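Local coordinates for hypothetical protein (Leishmania major, PDB 3LJN) that is of unknown function but, as a stack of ankyrin repeats, probably serves as a scaffold for binding other proteins, at residues S116-E120 and L159-S165; N119-E123 and A168-A172. The contacts are given in a common frame with arbitrary orientation. Residue numbers count along the deposited sequence, not the author numbering.

How the interactions relate
Both contacts join corresponding parts of the chain after two successive helix pairs, 87-93/97-110 and 141-147/153-162, the first pair being followed by the short helix 114-118; all four segments lie in the ankyrin-repeat region. Along the chain the order is 116-120 overlapping 119-123, then 159-165, then 168-172. Interaction 1 packs the end of helix 114-118 against the end of helix 153-162; interaction 2 pairs the loops that follow. Their centres lie about 12 Å apart, and Asn119 takes part in both: its side chain binds Ser165 in interaction 1 and touches Ala168 in interaction 2. Together they carry the inter-repeat contact from the helix ends into the loops.

Interaction 1. Residues S116-E120 and L159-S165; sequences SLLNE and LVQLGAS
The end of a short helix that follows one ankyrin helix pair meets the end of the second helix of the next pair, each giving way to an extended loop. Residues 116-118 are the last of helix 114-118, and Asn119 leaves helical geometry with phi/psi near -103/14. In the partner, the helix running through Leu159 gives way at Gly163, whose phi of 123° and psi of 7° would jam a CB against the preceding carbonyl; Ala164 and Ser165 then adopt extended angles. Ala164 N closes the helix end by bonding to Leu159 O at 2.9 Å. The closest backbone approach sets Leu118 opposite Ala164, with 5.3 Å between their CA atoms.

Apolar packing centres on Leu118, which points toward the partner in the m,t rotamer and is the most heavily covered residue. Its CD1 reaches Leu162 CB at 3.5 Å and Ala164 CB at 4.1 Å, while its CD2 meets Leu159 CD2 at 3.8 Å. Leu159 and Leu162, both also m,t, touch Val100 of helix 97-110 as well, and Leu159 packs on Leu142 of helix 141-147. Helix 114-118 thus adds Leu118 to the apolar packing between the pairs 87-93/97-110 and 141-147/153-162, as in the core of ankyrin stacks.

The polar part belongs to Asn119. With chi1 at -58° and chi2 at -38°, its amide swings over to the partner loop, and OD1 accepts a nearly straight hydrogen bond from Ser165 N (3.0 Å, 169° at the hydrogen). The same OD1 lies 3.5 Å from Ala164 CA. The hydroxyl of Ser165 is turned to Thr167 instead.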
loop_
_atom_site.group_PDB
_atom_site.type_symbol
_atom_site.label_atom_id
_atom_site.label_comp_id
_atom_site.label_asym_id
_atom_site.label_seq_id
_atom_site.Cartn_x
_atom_site.Cartn_y
_atom_site.Cartn_z
ATOM N N SER A 116 10.409 -3.059 -9.499
ATOM C CA SER A 116 11.515 -2.269 -8.953
ATOM C C SER A 116 11.248 -0.759 -9.098
ATOM O O SER A 116 11.337 -0.018 -8.121
ATOM C CB SER A 116 12.844 -2.669 -9.617
ATOM O OG SER A 116 13.889 -1.770 -9.280
ATOM N N LEU A 117 10.881 -0.327 -10.303
ATOM C CA LEU A 117 10.643 1.088 -10.588
ATOM C C LEU A 117 9.404 1.639 -9.901
ATOM O O LEU A 117 9.483 2.650 -9.198
ATOM C CB LEU A 117 10.495 1.317 -12.096
ATOM C CG LEU A 117 10.432 2.772 -12.567
ATOM C CD1 LEU A 117 11.762 3.446 -12.303
ATOM C CD2 LEU A 117 10.076 2.843 -14.044
ATOM N N LEU A 118 8.261 0.989 -10.115
ATOM C CA LEU A 118 6.983 1.514 -9.629
ATOM C C LEU A 118 6.818 1.494 -8.098
ATOM O O LEU A 118 5.944 2.165 -7.572
ATOM C CB LEU A 118 5.803 0.788 -10.287
ATOM C CG LEU A 118 5.457 1.125 -11.738
ATOM C CD1 LEU A 118 4.244 0.339 -12.167
ATOM C CD2 LEU A 118 5.182 2.590 -11.903
ATOM N N ASN A 119 7.644 0.747 -7.381
ATOM C CA ASN A 119 7.502 0.659 -5.928
ATOM C C ASN A 119 8.524 1.493 -5.148
ATOM O O ASN A 119 8.670 1.314 -3.941
ATOM C CB ASN A 119 7.553 -0.809 -5.488
ATOM C CG ASN A 119 6.468 -1.653 -6.145
ATOM O OD1 ASN A 119 5.342 -1.192 -6.322
ATOM N ND2 ASN A 119 6.804 -2.891 -6.506
ATOM N N GLU A 120 9.206 2.406 -5.841
ATOM C CA GLU A 120 10.132 3.360 -5.211
ATOM C C GLU A 120 9.422 4.237 -4.191
ATOM O O GLU A 120 8.251 4.590 -4.359
ATOM C CB GLU A 120 10.767 4.285 -6.253
ATOM C CG GLU A 120 11.927 3.675 -7.040
ATOM C CD GLU A 120 13.304 3.903 -6.406
ATOM O OE1 GLU A 120 14.284 3.289 -6.900
ATOM O OE2 GLU A 120 13.416 4.695 -5.434
ATOM N N LEU A 159 -1.697 1.572 -12.472
ATOM C CA LEU A 159 -0.484 1.299 -11.713
ATOM C C LEU A 159 -0.455 -0.158 -11.311
ATOM O O LEU A 159 0.595 -0.781 -11.363
ATOM C CB LEU A 159 -0.356 2.181 -10.472
ATOM C CG LEU A 159 0.159 3.606 -10.658
ATOM C CD1 LEU A 159 0.109 4.358 -9.339
ATOM C CD2 LEU A 159 1.563 3.634 -11.213
ATOM N N VAL A 160 -1.608 -0.706 -10.935
ATOM C CA VAL A 160 -1.666 -2.053 -10.370
ATOM C C VAL A 160 -1.521 -3.121 -11.460
ATOM O O VAL A 160 -0.908 -4.162 -11.218
ATOM C CB VAL A 160 -2.940 -2.264 -9.515
ATOM C CG1 VAL A 160 -2.979 -3.665 -8.945
ATOM C CG2 VAL A 160 -2.979 -1.271 -8.392
ATOM N N GLN A 161 -2.065 -2.851 -12.649
ATOM C CA GLN A 161 -1.830 -3.690 -13.851
ATOM C C GLN A 161 -0.371 -3.711 -14.278
ATOM O O GLN A 161 0.120 -4.733 -14.750
ATOM C CB GLN A 161 -2.661 -3.207 -15.043
ATOM C CG GLN A 161 -4.101 -3.705 -15.025
ATOM C CD GLN A 161 -5.043 -2.881 -15.891
ATOM O OE1 GLN A 161 -4.761 -1.732 -16.221
ATOM N NE2 GLN A 161 -6.179 -3.464 -16.246
ATOM N N LEU A 162 0.313 -2.580 -14.114
ATOM C CA LEU A 162 1.707 -2.439 -14.536
ATOM C C LEU A 162 2.682 -3.205 -13.642
ATOM O O LEU A 162 3.783 -3.552 -14.067
ATOM C CB LEU A 162 2.101 -0.954 -14.596
ATOM C CG LEU A 162 1.548 -0.144 -15.783
ATOM C CD1 LEU A 162 1.904 1.333 -15.670
ATOM C CD2 LEU A 162 2.030 -0.703 -17.115
ATOM N N GLY A 163 2.278 -3.472 -12.408
ATOM C CA GLY A 163 3.156 -4.133 -11.447
ATOM C C GLY A 163 3.404 -3.383 -10.145
ATOM O O GLY A 163 4.241 -3.812 -9.353
ATOM N N ALA A 164 2.694 -2.271 -9.925
ATOM C CA ALA A 164 2.723 -1.557 -8.644
ATOM C C ALA A 164 2.033 -2.397 -7.589
ATOM O O ALA A 164 0.906 -2.822 -7.793
ATOM C CB ALA A 164 2.032 -0.213 -8.768
ATOM N N SER A 165 2.708 -2.636 -6.472
ATOM C CA SER A 165 2.246 -3.620 -5.487
ATOM C C SER A 165 1.293 -3.031 -4.438
ATOM O O SER A 165 1.637 -2.074 -3.751
ATOM C CB SER A 165 3.445 -4.249 -4.777
ATOM O OG SER A 165 3.009 -5.152 -3.771
#

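Interaction 2. Residues N119-E123 and A168-A172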
loop_
_atom_site.group_PDB
_atom_site.type_symbol
_atom_site.label_atom_id
_atom_site.label_comp_id
_atom_site.label_asym_id
_atom_site.label_seq_id
_atom_site.Cartn_x
_atom_site.Cartn_y
_atom_site.Cartn_z
ATOM N N ASN A 119 7.644 0.747 -7.381
ATOM C CA ASN A 119 7.502 0.659 -5.928
ATOM C C ASN A 119 8.524 1.493 -5.148
ATOM O O ASN A 119 8.670 1.314 -3.941
ATOM C CB ASN A 119 7.553 -0.809 -5.488
ATOM C CG ASN A 119 6.468 -1.653 -6.145
ATOM O OD1 ASN A 119 5.342 -1.192 -6.322
ATOM N ND2 ASN A 119 6.804 -2.891 -6.506
ATOM N N GLU A 120 9.206 2.406 -5.841
ATOM C CA GLU A 120 10.132 3.360 -5.211
ATOM C C GLU A 120 9.422 4.237 -4.191
ATOM O O GLU A 120 8.251 4.590 -4.359
ATOM C CB GLU A 120 10.767 4.285 -6.253
ATOM C CG GLU A 120 11.927 3.675 -7.040
ATOM C CD GLU A 120 13.304 3.903 -6.406
ATOM O OE1 GLU A 120 14.284 3.289 -6.900
ATOM O OE2 GLU A 120 13.416 4.695 -5.434
ATOM N N CYS A 121 10.154 4.620 -3.152
ATOM C CA CYS A 121 9.617 5.477 -2.110
ATOM C C CYS A 121 10.198 6.894 -2.195
ATOM O O CYS A 121 11.400 7.071 -2.390
ATOM C CB CYS A 121 9.920 4.859 -0.753
ATOM S SG CYS A 121 8.569 5.013 0.380
ATOM N N ASP A 122 9.345 7.905 -2.055
ATOM C CA ASP A 122 9.830 9.285 -2.009
ATOM C C ASP A 122 10.401 9.563 -0.626
ATOM O O ASP A 122 10.379 8.692 0.246
ATOM C CB ASP A 122 8.747 10.306 -2.432
ATOM C CG ASP A 122 7.622 10.469 -1.416
ATOM O OD1 ASP A 122 7.853 10.251 -0.214
ATOM O OD2 ASP A 122 6.496 10.849 -1.831
ATOM N N GLU A 123 10.957 10.751 -0.439
ATOM C CA GLU A 123 11.523 11.124 0.845
ATOM C C GLU A 123 10.954 12.500 1.189
ATOM O O GLU A 123 11.677 13.459 1.391
ATOM C CB GLU A 123 13.063 11.084 0.794
ATOM C CG GLU A 123 13.635 9.951 -0.100
ATOM C CD GLU A 123 14.930 9.297 0.426
ATOM O OE1 GLU A 123 15.800 10.004 0.994
ATOM O OE2 GLU A 123 15.076 8.060 0.244
ATOM N N ALA A 168 3.141 -2.548 -1.143
ATOM C CA ALA A 168 4.408 -1.811 -1.076
ATOM C C ALA A 168 4.526 -1.118 0.285
ATOM O O ALA A 168 3.535 -0.650 0.813
ATOM C CB ALA A 168 4.480 -0.795 -2.189
ATOM N N LYS A 169 5.722 -1.060 0.856
ATOM C CA LYS A 169 5.905 -0.442 2.167
ATOM C C LYS A 169 6.366 0.990 2.046
ATOM O O LYS A 169 7.336 1.260 1.354
ATOM C CB LYS A 169 6.943 -1.205 2.990
ATOM C CG LYS A 169 6.375 -2.377 3.786
ATOM C CD LYS A 169 7.366 -2.846 4.843
ATOM C CE LYS A 169 6.815 -4.039 5.614
ATOM N NZ LYS A 169 7.710 -4.502 6.721
ATOM N N ASP A 170 5.684 1.901 2.735
ATOM C CA ASP A 170 6.209 3.247 2.950
ATOM C C ASP A 170 7.278 3.210 4.058
ATOM O O ASP A 170 7.649 2.130 4.515
ATOM C CB ASP A 170 5.066 4.258 3.226
ATOM C CG ASP A 170 4.489 4.193 4.654
ATOM O OD1 ASP A 170 4.808 3.272 5.439
ATOM O OD2 ASP A 170 3.698 5.109 4.990
ATOM N N LYS A 171 7.783 4.368 4.479
ATOM C CA LYS A 171 8.824 4.425 5.529
ATOM C C LYS A 171 8.292 4.324 6.976
ATOM O O LYS A 171 9.063 4.472 7.927
ATOM C CB LYS A 171 9.703 5.677 5.350
ATOM C CG LYS A 171 10.726 5.512 4.224
ATOM C CD LYS A 171 11.733 6.651 4.147
ATOM C CE LYS A 171 12.782 6.351 3.060
ATOM N NZ LYS A 171 13.704 7.502 2.805
ATOM N N ALA A 172 6.985 4.078 7.127
ATOM C CA ALA A 172 6.369 3.744 8.418
ATOM C C ALA A 172 5.798 2.316 8.375
ATOM O O ALA A 172 4.911 1.952 9.154
ATOM C CB ALA A 172 5.274 4.745 8.751
#
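Two irregular loops run in nearly the same direction, 15° apart end to end, without any backbone pairing between them; Cys121 and a salt bridge join them instead. Asn119 faces Ala168 and Cys121 faces Asp170, at CA separations of 6.3 and 6.5 Å. Cys121 fills the gap: its side chain points toward the partner, SG resting 3.9 Å from Asp170 CA and 4.1 Å from Lys169 O. Farther in, Asn119 OD1, already bonded to Ser165 N, comes within 4.2 Å of Ala168 CB.

In the salt bridge Lys171 NZ lies 3.0 Å from Glu123 OE2, and the hydrogen bond within this ion pair is weak. Lys171 makes the reach with a stretched side chain, chi2 to chi4 all t, and contributes the largest covered area of the contact. Both residues are exposed, so the pair lies at the solvent edge of the contact.

Asp170 OD1 accepts from Ala172 N at 2.9 Å, forming an Asx turn, and also bonds to Glu174 N. Asp122, probably its counterpart judging by the similar p rotamer and i+2 bond, accepts from Arg124 N through OD1, while its OD2 bonds Trp144 NE1 of helix 141-147. The loops run side by side, as loops after successive helix pairs do in an ankyrin stack. Segment 119-123 leads from helix 114-118 toward strand 128-129, and segment 168-172 connects helix 153-162 to helix 176-182, while backbone bonds from Asp122 to Gln139 and from Lys171 to Gly138 tie both to the stretch between strand 132-136 and helix 141-147.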